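Local coordinates for cell division control protein 4 (Saccharomyces cerevisiae, PDB 3V7D) that recognises phosphorylated target proteins as the F-box substrate receptor of an SCF ubiquitin ligase and directs their ubiquitination and proteasomal degradation, at residues 61-66 and 100-105; 80-85 and 91-96; 126-131 and 447-452; 134-139 and 144-149. The protein carries 1 engineered substitution. All coordinates share one frame; numbering follows the deposited sequence.

In the fold
Contacts 1 and 2 lie in the helical part of the chain, and contacts 3 and 4 in the WD40 propeller. Along the chain the helical pair comes first. Contact 2 falls within the span bridged by contact 1, and both use helix 87-106. Their centres are about 15 Å apart, and Phe95 touches Glu63 and Phe65. Contacts 3 and 4, centres about 8 Å apart, both reach the sheet that holds strands 125-131 and 134-139; strand 445-452 belongs to the next one. Between the pairs the centres are about 24 to 30 Å apart. Contact 3 joins the first WD blade to the C-terminal one. Contacts 1 and 2 pack the F-box region and linker helices that carry the substrate-binding propeller.

Contact 1 of 4, residues 61-66 and 100-105; sequences ISENFV and FILKNW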
# COMPACT_ATOMS: atom_id res chain seq x y z
N ILE B 61 -4.41 8.01 -2.40
CA ILE B 61 -2.98 7.87 -2.64
C ILE B 61 -2.17 8.57 -1.55
O ILE B 61 -1.16 8.04 -1.08
CB ILE B 61 -2.58 8.41 -4.03
CG1 ILE B 61 -3.16 7.51 -5.12
CG2 ILE B 61 -1.06 8.49 -4.17
CD1 ILE B 61 -2.92 8.05 -6.52
N SER B 62 -2.61 9.75 -1.14
CA SER B 62 -1.85 10.55 -0.18
C SER B 62 -1.80 9.92 1.21
O SER B 62 -0.89 10.18 1.98
CB SER B 62 -2.38 11.99 -0.09
OG SER B 62 -3.68 12.02 0.48
N GLU B 63 -2.79 9.08 1.52
CA GLU B 63 -2.82 8.39 2.80
C GLU B 63 -2.26 6.97 2.70
O GLU B 63 -2.37 6.18 3.64
CB GLU B 63 -4.25 8.35 3.36
CG GLU B 63 -4.82 9.71 3.72
CD GLU B 63 -4.15 10.34 4.93
OE1 GLU B 63 -3.67 9.59 5.80
OE2 GLU B 63 -4.10 11.59 5.01
N ASN B 64 -1.66 6.66 1.55
CA ASN B 64 -1.13 5.32 1.27
C ASN B 64 -2.16 4.21 1.42
O ASN B 64 -1.83 3.11 1.87
CB ASN B 64 0.06 4.99 2.17
CG ASN B 64 1.10 6.08 2.18
OD1 ASN B 64 1.57 6.49 3.24
ND2 ASN B 64 1.46 6.56 1.00
N PHE B 65 -3.41 4.49 1.07
CA PHE B 65 -4.42 3.44 1.08
C PHE B 65 -4.40 2.68 -0.25
O PHE B 65 -4.94 1.59 -0.35
CB PHE B 65 -5.81 4.03 1.34
CG PHE B 65 -5.97 4.60 2.72
CD1 PHE B 65 -5.38 3.99 3.82
CD2 PHE B 65 -6.70 5.77 2.93
CE1 PHE B 65 -5.52 4.52 5.09
CE2 PHE B 65 -6.85 6.30 4.19
CZ PHE B 65 -6.25 5.67 5.28
N VAL B 66 -3.77 3.28 -1.25
CA VAL B 66 -3.64 2.65 -2.56
C VAL B 66 -2.46 3.28 -3.29
O VAL B 66 -2.06 4.40 -2.97
CB VAL B 66 -4.92 2.82 -3.40
CG1 VAL B 66 -4.98 4.20 -4.03
CG2 VAL B 66 -5.01 1.74 -4.46
N PHE B 100 -10.96 6.04 8.93
CA PHE B 100 -11.53 5.71 10.23
C PHE B 100 -10.73 4.59 10.87
O PHE B 100 -10.34 4.67 12.04
CB PHE B 100 -13.00 5.31 10.07
CG PHE B 100 -13.60 4.66 11.30
CD1 PHE B 100 -13.98 5.42 12.40
CD2 PHE B 100 -13.80 3.29 11.34
CE1 PHE B 100 -14.53 4.83 13.53
CE2 PHE B 100 -14.35 2.68 12.46
CZ PHE B 100 -14.72 3.46 13.56
N ILE B 101 -10.49 3.54 10.10
CA ILE B 101 -9.71 2.40 10.57
C ILE B 101 -8.28 2.80 10.94
O ILE B 101 -7.78 2.41 12.00
CB ILE B 101 -9.70 1.27 9.51
CG1 ILE B 101 -11.11 0.67 9.39
CG2 ILE B 101 -8.66 0.20 9.84
CD1 ILE B 101 -11.26 -0.34 8.28
N LEU B 102 -7.64 3.59 10.08
CA LEU B 102 -6.26 4.01 10.32
C LEU B 102 -6.14 4.82 11.60
O LEU B 102 -5.20 4.64 12.37
CB LEU B 102 -5.72 4.81 9.13
CG LEU B 102 -4.25 5.25 9.27
CD1 LEU B 102 -3.33 4.04 9.41
CD2 LEU B 102 -3.81 6.12 8.09
N LYS B 103 -7.10 5.71 11.83
CA LYS B 103 -7.10 6.53 13.04
C LYS B 103 -7.16 5.67 14.29
O LYS B 103 -6.53 5.99 15.30
CB LYS B 103 -8.25 7.55 13.02
CG LYS B 103 -7.87 8.87 12.38
CD LYS B 103 -9.06 9.81 12.28
CE LYS B 103 -8.62 11.26 12.12
NZ LYS B 103 -7.61 11.42 11.03
N ASN B 104 -7.93 4.58 14.24
CA ASN B 104 -7.98 3.64 15.35
C ASN B 104 -6.62 2.97 15.59
O ASN B 104 -6.14 2.94 16.72
CB ASN B 104 -9.07 2.59 15.13
CG ASN B 104 -10.46 3.18 15.16
OD1 ASN B 104 -10.68 4.25 15.74
ND2 ASN B 104 -11.41 2.49 14.55
N TRP B 105 -6.00 2.46 14.53
CA TRP B 105 -4.65 1.90 14.60
C TRP B 105 -3.65 2.88 15.21
O TRP B 105 -2.75 2.49 15.95
CB TRP B 105 -4.15 1.52 13.20
CG TRP B 105 -4.56 0.18 12.69
CD1 TRP B 105 -5.69 -0.13 11.98
CD2 TRP B 105 -3.83 -1.05 12.83
NE1 TRP B 105 -5.71 -1.47 11.68
CE2 TRP B 105 -4.58 -2.06 12.19
CE3 TRP B 105 -2.62 -1.40 13.43
CZ2 TRP B 105 -4.16 -3.39 12.13
CZ3 TRP B 105 -2.20 -2.72 13.38
CH2 TRP B 105 -2.97 -3.70 12.74
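Phe65 meets Leu102 just beyond a Schellman motif, the turn that ends helix 53-62. Here the turn after helix 53-62, in the F-box region, packs on helix 87-106, the last helix before the propeller. Phe65 CZ lies 3.7 Å from Leu102 CD2, the closest approach across the two segments. Leu102 CB lies in the plane of the ring, at its edge, 4.0 Å from Phe65 CZ. The methyl CD2 comes in obliquely. Leu102 holds CG anti to its backbone N (chi1 -178°), which carries that methyl across to the ring. Glu63 covers one ring face, with its CB 3.4 Å above the ring plane and offset toward the rim. The Glu63 chain bends at chi2, and its OE1 reaches to 4.2 Å from Leu102 CD2. That carboxylate is paired in a salt bridge with Arg420 of the propeller. The Phe65 ring also packs on Asn98 and Ile99 of helix 87-106. With an alanine here in place of the phenylalanine the ring is gone, which would probably leave a gap between Leu102 CD2 and Glu63 CB. The turn itself is set by backbone bonds. Phe65 N bonds to Leu60 O, and Asn64, with positive phi, is the C-prime residue. Further out, Asn404 ND2 of the propeller bonds to Glu63 O. Within the turn, Asn64 N bonds to Ile61 O at 3.0 Å.

Contact 2 of 4, residues 80-85 and 91-96; sequences QKYPKL and LRLSFL
Tyr82, where the backbone leaves helix 71-81, opens a type I beta turn to Leu85, and its CA stands 9.6 Å from Leu93 CA on helix 87-106. The turn is closed by Leu85 N to Tyr82 O at 3.3 Å. It presents Tyr82 and Leu85 together to one leucine of the next helix. Leu93 CD1 is the atom that meets both. It comes 3.6 Å from Leu85 CD1, methyl to methyl, and the two leucine chains cross at about a right angle. The same methyl lies obliquely to the Tyr82 ring, 4.3 Å from Tyr82 CE1, so this second touch is looser. Leu93 keeps CG anti to its carbonyl carbon (chi1 -68°), which turns the branch out toward the turn. Lys81 flanks the tyrosine, its CG 3.8 Å above one ring face and offset toward the rim. The extended lysine chain ends in a weak bond from NZ to Tyr82 OH. The contact is apolar packing at the surface, where the turn linking helix 71-81 to helix 87-106 folds back on the latter. Arg90, in the first turn of helix 87-106, bonds to Tyr82 O through NE. Leu93 also packs on the backbone of another protein chain. On other sides of helix 87-106, Leu91 packs on helices 53-62 and 71-81, and Phe95 meets Phe32 of helix 32-39 edge-to-face.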
# COMPACT_ATOMS: atom_id res chain seq x y z
N GLN B 80 -17.52 -4.23 -7.31
CA GLN B 80 -18.09 -5.49 -6.86
C GLN B 80 -18.82 -5.31 -5.53
O GLN B 80 -19.89 -5.87 -5.32
CB GLN B 80 -16.99 -6.55 -6.72
CG GLN B 80 -16.28 -6.91 -8.02
CD GLN B 80 -15.11 -7.86 -7.83
OE1 GLN B 80 -14.62 -8.04 -6.71
NE2 GLN B 80 -14.66 -8.48 -8.91
N LYS B 81 -18.24 -4.51 -4.65
CA LYS B 81 -18.81 -4.27 -3.33
C LYS B 81 -19.99 -3.30 -3.39
O LYS B 81 -21.02 -3.53 -2.76
CB LYS B 81 -17.74 -3.74 -2.37
CG LYS B 81 -18.19 -3.62 -0.93
CD LYS B 81 -17.07 -3.11 -0.04
CE LYS B 81 -17.53 -2.92 1.40
NZ LYS B 81 -16.47 -2.34 2.26
N TYR B 82 -19.84 -2.22 -4.17
CA TYR B 82 -20.90 -1.22 -4.31
C TYR B 82 -21.37 -1.06 -5.75
O TYR B 82 -21.06 -0.05 -6.40
CB TYR B 82 -20.41 0.14 -3.81
CG TYR B 82 -19.87 0.15 -2.39
CD1 TYR B 82 -20.73 0.17 -1.30
CD2 TYR B 82 -18.51 0.16 -2.15
CE1 TYR B 82 -20.24 0.19 -0.01
CE2 TYR B 82 -18.01 0.19 -0.87
CZ TYR B 82 -18.87 0.20 0.20
OH TYR B 82 -18.37 0.22 1.48
N PRO B 83 -22.14 -2.03 -6.26
CA PRO B 83 -22.54 -2.02 -7.67
C PRO B 83 -23.35 -0.79 -8.06
O PRO B 83 -23.28 -0.35 -9.21
CB PRO B 83 -23.40 -3.28 -7.81
CG PRO B 83 -22.98 -4.15 -6.68
CD PRO B 83 -22.66 -3.21 -5.56
N LYS B 84 -24.12 -0.25 -7.13
CA LYS B 84 -25.05 0.83 -7.46
C LYS B 84 -24.56 2.23 -7.07
O LYS B 84 -25.35 3.18 -7.01
CB LYS B 84 -26.43 0.53 -6.88
CG LYS B 84 -27.12 -0.65 -7.56
CD LYS B 84 -28.49 -0.95 -6.99
CE LYS B 84 -28.40 -1.81 -5.74
NZ LYS B 84 -29.71 -2.43 -5.41
N LEU B 85 -23.26 2.36 -6.83
CA LEU B 85 -22.65 3.66 -6.56
C LEU B 85 -21.76 4.12 -7.72
O LEU B 85 -21.17 3.30 -8.43
CB LEU B 85 -21.82 3.63 -5.28
CG LEU B 85 -22.55 3.48 -3.95
CD1 LEU B 85 -21.55 3.55 -2.81
CD2 LEU B 85 -23.62 4.53 -3.78
N LEU B 91 -15.15 5.70 -4.20
CA LEU B 91 -13.84 6.12 -3.72
C LEU B 91 -13.94 6.93 -2.42
O LEU B 91 -13.08 6.81 -1.54
CB LEU B 91 -13.11 6.93 -4.79
CG LEU B 91 -12.65 6.17 -6.04
CD1 LEU B 91 -11.98 7.12 -7.01
CD2 LEU B 91 -11.71 5.02 -5.69
N ARG B 92 -14.99 7.74 -2.30
CA ARG B 92 -15.21 8.50 -1.08
C ARG B 92 -15.52 7.57 0.09
O ARG B 92 -14.95 7.71 1.17
CB ARG B 92 -16.33 9.54 -1.27
CG ARG B 92 -16.82 10.16 0.05
CD ARG B 92 -17.69 11.40 -0.18
NE ARG B 92 -18.79 11.15 -1.10
CZ ARG B 92 -19.99 10.74 -0.73
NH1 ARG B 92 -20.25 10.54 0.55
NH2 ARG B 92 -20.93 10.53 -1.64
N LEU B 93 -16.42 6.61 -0.13
CA LEU B 93 -16.77 5.66 0.92
C LEU B 93 -15.57 4.81 1.34
O LEU B 93 -15.37 4.53 2.52
CB LEU B 93 -17.93 4.76 0.49
CG LEU B 93 -19.31 5.43 0.32
CD1 LEU B 93 -20.42 4.41 0.51
CD2 LEU B 93 -19.51 6.62 1.26
N SER B 94 -14.77 4.40 0.36
CA SER B 94 -13.55 3.65 0.63
C SER B 94 -12.62 4.50 1.48
O SER B 94 -12.02 4.01 2.44
CB SER B 94 -12.86 3.26 -0.68
OG SER B 94 -11.66 2.56 -0.43
N PHE B 95 -12.49 5.78 1.14
CA PHE B 95 -11.56 6.64 1.85
C PHE B 95 -11.98 6.83 3.30
O PHE B 95 -11.15 6.75 4.21
CB PHE B 95 -11.41 8.00 1.18
CG PHE B 95 -10.47 8.90 1.91
CD1 PHE B 95 -9.10 8.86 1.65
CD2 PHE B 95 -10.94 9.76 2.89
CE1 PHE B 95 -8.24 9.67 2.34
CE2 PHE B 95 -10.07 10.58 3.58
CZ PHE B 95 -8.72 10.53 3.31
N LEU B 96 -13.26 7.09 3.51
CA LEU B 96 -13.79 7.34 4.84
C LEU B 96 -13.62 6.12 5.74
O LEU B 96 -13.25 6.25 6.90
CB LEU B 96 -15.26 7.77 4.78
CG LEU B 96 -15.49 9.17 4.21
CD1 LEU B 96 -16.98 9.47 4.08
CD2 LEU B 96 -14.81 10.22 5.08

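Contact 3 of 4, residues 126-131 and 447-452; sequences TCLQFE and VAAVEK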
# COMPACT_ATOMS: atom_id res chain seq x y z
N THR B 126 3.99 -22.97 12.48
CA THR B 126 5.08 -22.84 11.52
C THR B 126 4.75 -21.92 10.35
O THR B 126 5.65 -21.39 9.71
CB THR B 126 5.49 -24.21 10.95
OG1 THR B 126 4.38 -24.78 10.24
CG2 THR B 126 5.91 -25.14 12.08
N CYS B 127 3.47 -21.76 10.05
CA CYS B 127 3.07 -20.95 8.91
C CYS B 127 1.64 -20.46 9.04
O CYS B 127 0.80 -21.11 9.66
CB CYS B 127 3.28 -21.70 7.60
SG CYS B 127 2.62 -23.39 7.57
N LEU B 128 1.38 -19.30 8.44
CA LEU B 128 0.07 -18.67 8.49
C LEU B 128 -0.21 -17.94 7.19
O LEU B 128 0.65 -17.24 6.66
CB LEU B 128 -0.01 -17.69 9.67
CG LEU B 128 -1.35 -17.01 9.97
CD1 LEU B 128 -1.50 -16.76 11.46
CD2 LEU B 128 -1.50 -15.70 9.21
N GLN B 129 -1.43 -18.12 6.69
CA GLN B 129 -1.93 -17.34 5.57
C GLN B 129 -3.16 -16.59 6.03
O GLN B 129 -3.94 -17.10 6.84
CB GLN B 129 -2.30 -18.25 4.39
CG GLN B 129 -1.11 -18.83 3.64
CD GLN B 129 -0.41 -17.80 2.78
OE1 GLN B 129 -0.77 -17.60 1.61
NE2 GLN B 129 0.59 -17.13 3.34
N PHE B 130 -3.33 -15.37 5.53
CA PHE B 130 -4.51 -14.58 5.83
C PHE B 130 -5.00 -13.95 4.54
O PHE B 130 -4.46 -12.94 4.09
CB PHE B 130 -4.17 -13.49 6.85
CG PHE B 130 -5.34 -12.62 7.23
CD1 PHE B 130 -6.63 -13.10 7.15
CD2 PHE B 130 -5.13 -11.32 7.67
CE1 PHE B 130 -7.71 -12.30 7.50
CE2 PHE B 130 -6.20 -10.52 8.02
CZ PHE B 130 -7.49 -11.01 7.93
N GLU B 131 -6.02 -14.56 3.94
CA GLU B 131 -6.60 -14.07 2.69
C GLU B 131 -8.08 -14.42 2.67
O GLU B 131 -8.50 -15.40 3.29
CB GLU B 131 -5.94 -14.73 1.47
CG GLU B 131 -4.42 -14.71 1.41
CD GLU B 131 -3.85 -13.33 1.14
OE1 GLU B 131 -2.66 -13.11 1.47
OE2 GLU B 131 -4.58 -12.48 0.60
N VAL B 447 -4.18 -10.46 12.71
CA VAL B 447 -4.15 -11.82 13.26
C VAL B 447 -2.75 -12.25 13.67
O VAL B 447 -1.76 -11.89 13.02
CB VAL B 447 -4.77 -12.87 12.29
CG1 VAL B 447 -6.20 -12.50 11.95
CG2 VAL B 447 -3.93 -13.02 11.03
N ALA B 448 -2.67 -13.02 14.74
CA ALA B 448 -1.38 -13.53 15.22
C ALA B 448 -1.48 -14.93 15.80
O ALA B 448 -2.34 -15.22 16.64
CB ALA B 448 -0.76 -12.57 16.22
N ALA B 449 -0.59 -15.81 15.34
CA ALA B 449 -0.43 -17.13 15.92
C ALA B 449 0.59 -17.02 17.04
O ALA B 449 1.73 -16.62 16.82
CB ALA B 449 0.07 -18.10 14.87
N VAL B 450 0.16 -17.33 18.26
CA VAL B 450 1.01 -17.12 19.42
C VAL B 450 1.14 -18.37 20.28
O VAL B 450 0.43 -19.36 20.09
CB VAL B 450 0.46 -16.00 20.33
CG1 VAL B 450 0.25 -14.73 19.54
CG2 VAL B 450 -0.83 -16.45 21.00
N GLU B 451 2.07 -18.31 21.22
CA GLU B 451 2.24 -19.34 22.23
C GLU B 451 2.05 -18.70 23.59
O GLU B 451 2.55 -17.60 23.86
CB GLU B 451 3.63 -19.97 22.14
CG GLU B 451 3.91 -20.96 23.28
CD GLU B 451 5.35 -21.45 23.30
OE1 GLU B 451 5.88 -21.79 22.22
OE2 GLU B 451 5.95 -21.49 24.39
N LYS B 452 1.32 -19.39 24.46
CA LYS B 452 1.15 -18.94 25.83
C LYS B 452 1.05 -20.14 26.77
O LYS B 452 0.15 -20.97 26.63
CB LYS B 452 -0.09 -18.05 25.96
CG LYS B 452 -0.45 -17.72 27.40
CD LYS B 452 -1.66 -16.79 27.45
CE LYS B 452 -2.37 -16.87 28.80
NZ LYS B 452 -1.46 -16.56 29.94
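Leu128, Phe130, Val447 and Ala449 make the apolar contact between the two strands. Leu128 reaches with both methyls. Its CD1 lies 4.0 Å from Ala449 CB, and its CD2 is 4.0 Å from Val447 CG2. Val447 CG2 also touches the Phe130 ring, 4.0 Å from its CD2, while Val447 CG1 lies over one ring face. Both Leu128 and Phe130 hold CG anti to the backbone N (chi1 -175° and -179°), which aims them toward strand 445-452. No hydrogen bond crosses. The strand segments run antiparallel at 159° with axes 8.5 Å apart, too far for one sheet. This is face-to-face packing of neighbouring blades in the WD40 propeller. The contact packs the first WD blade against the blade in which strand 113-118, from before WD 1, completes the C-terminal strands, consistent with propeller closure. Val135 of the next strand also packs on Val447. The backbone of Thr126 and Cys127 pairs with Gly138 in a classic beta bulge. Gln129 NE2 makes a weak bond of 3.3 Å to Leu128 O, and its OE1 accepts from Tyr170 N in the following blade.

Contact 4 of 4, residues 134-139 and 144-149; sequences YVITGA and IRVYDS
Val135 and Tyr147 form one of two hydrogen-bonded antiparallel pairs in this hairpin. Val135 N bonds to Tyr147 O at 2.8 Å, and Tyr147 N returns to Val135 O. The other pair joins Thr137 N to Arg145 O and Arg145 N to Thr137 O, both 2.9 Å. Between them Ile136 faces Val146 in a non-hydrogen-bonded pair, and Ile136 CG2 packs 3.7 Å from Ile144 CG2. The side of Val135, Thr137, Arg145 and Tyr147 is buried and tight. Tyr147 CG stands anti to the carbonyl carbon (chi1 -57°), laying the ring alongside Val135 and Thr137, with Val135 O and Thr137 OG1 at its edge, in plane. Arg145 NE gives a bond of 3.1 Å to Tyr147 OH, which lies in the guanidinium plane. That hydroxyl also bonds to Arg118 O. Thr137 OG1 bonds to His120 NE2, and Arg145 NH1 to Gln157. A leucine in place of the tyrosine would probably leave Arg145 NE and Arg118 O without their hydroxyl partner. Tyr147 and Asp148 take the place of the WD dipeptide that names the repeat. Thr137 and His120 lie on Tyr147's side of the sheet, while Asp148 points to the other face and bonds Ile150 N and Asn151 ND2. Tyr134, like Asp148, is partly exposed. Its ring turns an edge to Tyr147 O, and its CD1 rests 3.8 Å from Val146 CG1. Strand 125-131 flanks the hairpin beside strand 134-139, and strand 153-158 beside 144-148. Strand 165-170 of the next blade covers Ile136 and Ile144.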
# COMPACT_ATOMS: atom_id res chain seq x y z
N TYR B 134 -10.29 -15.85 5.31
CA TYR B 134 -9.79 -17.06 5.94
C TYR B 134 -8.50 -16.77 6.67
O TYR B 134 -7.65 -16.02 6.19
CB TYR B 134 -9.50 -18.15 4.90
CG TYR B 134 -10.70 -18.75 4.22
CD1 TYR B 134 -11.72 -19.35 4.95
CD2 TYR B 134 -10.80 -18.75 2.83
CE1 TYR B 134 -12.81 -19.92 4.33
CE2 TYR B 134 -11.89 -19.32 2.20
CZ TYR B 134 -12.89 -19.90 2.94
OH TYR B 134 -13.97 -20.46 2.30
N VAL B 135 -8.34 -17.37 7.85
CA VAL B 135 -7.04 -17.46 8.48
C VAL B 135 -6.66 -18.92 8.48
O VAL B 135 -7.45 -19.77 8.91
CB VAL B 135 -7.03 -16.92 9.92
CG1 VAL B 135 -5.61 -16.89 10.46
CG2 VAL B 135 -7.64 -15.53 9.97
N ILE B 136 -5.48 -19.22 7.97
CA ILE B 136 -5.05 -20.60 7.80
C ILE B 136 -3.68 -20.81 8.42
O ILE B 136 -2.74 -20.07 8.14
CB ILE B 136 -5.02 -20.98 6.31
CG1 ILE B 136 -6.34 -20.60 5.63
CG2 ILE B 136 -4.74 -22.46 6.13
CD1 ILE B 136 -6.29 -20.62 4.13
N THR B 137 -3.57 -21.83 9.28
CA THR B 137 -2.33 -22.09 10.00
C THR B 137 -1.87 -23.53 9.85
O THR B 137 -2.69 -24.45 9.75
CB THR B 137 -2.47 -21.79 11.50
OG1 THR B 137 -3.63 -22.47 12.01
CG2 THR B 137 -2.62 -20.29 11.75
N GLY B 138 -0.56 -23.72 9.86
CA GLY B 138 0.02 -25.05 9.86
C GLY B 138 0.97 -25.23 11.03
O GLY B 138 1.55 -24.26 11.52
N ALA B 139 1.12 -26.46 11.50
CA ALA B 139 2.06 -26.74 12.57
C ALA B 139 2.71 -28.11 12.43
O ALA B 139 2.45 -28.85 11.48
CB ALA B 139 1.38 -26.62 13.93
N ILE B 144 -3.63 -28.71 9.44
CA ILE B 144 -3.88 -27.38 8.90
C ILE B 144 -5.22 -26.91 9.45
O ILE B 144 -6.23 -27.60 9.32
CB ILE B 144 -3.96 -27.39 7.37
CG1 ILE B 144 -2.62 -27.84 6.77
CG2 ILE B 144 -4.34 -26.02 6.84
CD1 ILE B 144 -2.62 -27.88 5.26
N ARG B 145 -5.24 -25.74 10.08
CA ARG B 145 -6.47 -25.22 10.65
C ARG B 145 -6.95 -23.99 9.90
O ARG B 145 -6.16 -23.12 9.54
CB ARG B 145 -6.32 -24.94 12.15
CG ARG B 145 -6.10 -26.20 12.98
CD ARG B 145 -5.89 -25.89 14.46
NE ARG B 145 -7.13 -25.49 15.13
CZ ARG B 145 -8.01 -26.35 15.64
NH1 ARG B 145 -7.81 -27.65 15.54
NH2 ARG B 145 -9.11 -25.90 16.24
N VAL B 146 -8.25 -23.93 9.66
CA VAL B 146 -8.86 -22.85 8.91
C VAL B 146 -9.84 -22.08 9.79
O VAL B 146 -10.69 -22.68 10.46
CB VAL B 146 -9.61 -23.38 7.67
CG1 VAL B 146 -10.17 -22.22 6.85
CG2 VAL B 146 -8.70 -24.25 6.82
N TYR B 147 -9.71 -20.76 9.78
CA TYR B 147 -10.56 -19.90 10.60
C TYR B 147 -11.29 -18.87 9.74
O TYR B 147 -10.79 -18.44 8.70
CB TYR B 147 -9.73 -19.17 11.66
CG TYR B 147 -8.92 -20.05 12.59
CD1 TYR B 147 -7.73 -20.63 12.18
CD2 TYR B 147 -9.33 -20.26 13.90
CE1 TYR B 147 -6.98 -21.41 13.03
CE2 TYR B 147 -8.59 -21.05 14.77
CZ TYR B 147 -7.41 -21.62 14.33
OH TYR B 147 -6.67 -22.40 15.19
N ASP B 148 -12.46 -18.46 10.22
CA ASP B 148 -13.26 -17.40 9.62
C ASP B 148 -12.86 -16.10 10.33
O ASP B 148 -13.06 -15.97 11.53
CB ASP B 148 -14.74 -17.70 9.87
CG ASP B 148 -15.68 -16.67 9.27
OD1 ASP B 148 -15.28 -15.51 9.04
OD2 ASP B 148 -16.86 -17.03 9.04
N SER B 149 -12.31 -15.14 9.59
CA SER B 149 -11.85 -13.90 10.22
C SER B 149 -12.98 -12.88 10.40
O SER B 149 -12.83 -11.92 11.16
CB SER B 149 -10.69 -13.28 9.44
OG SER B 149 -11.01 -13.09 8.08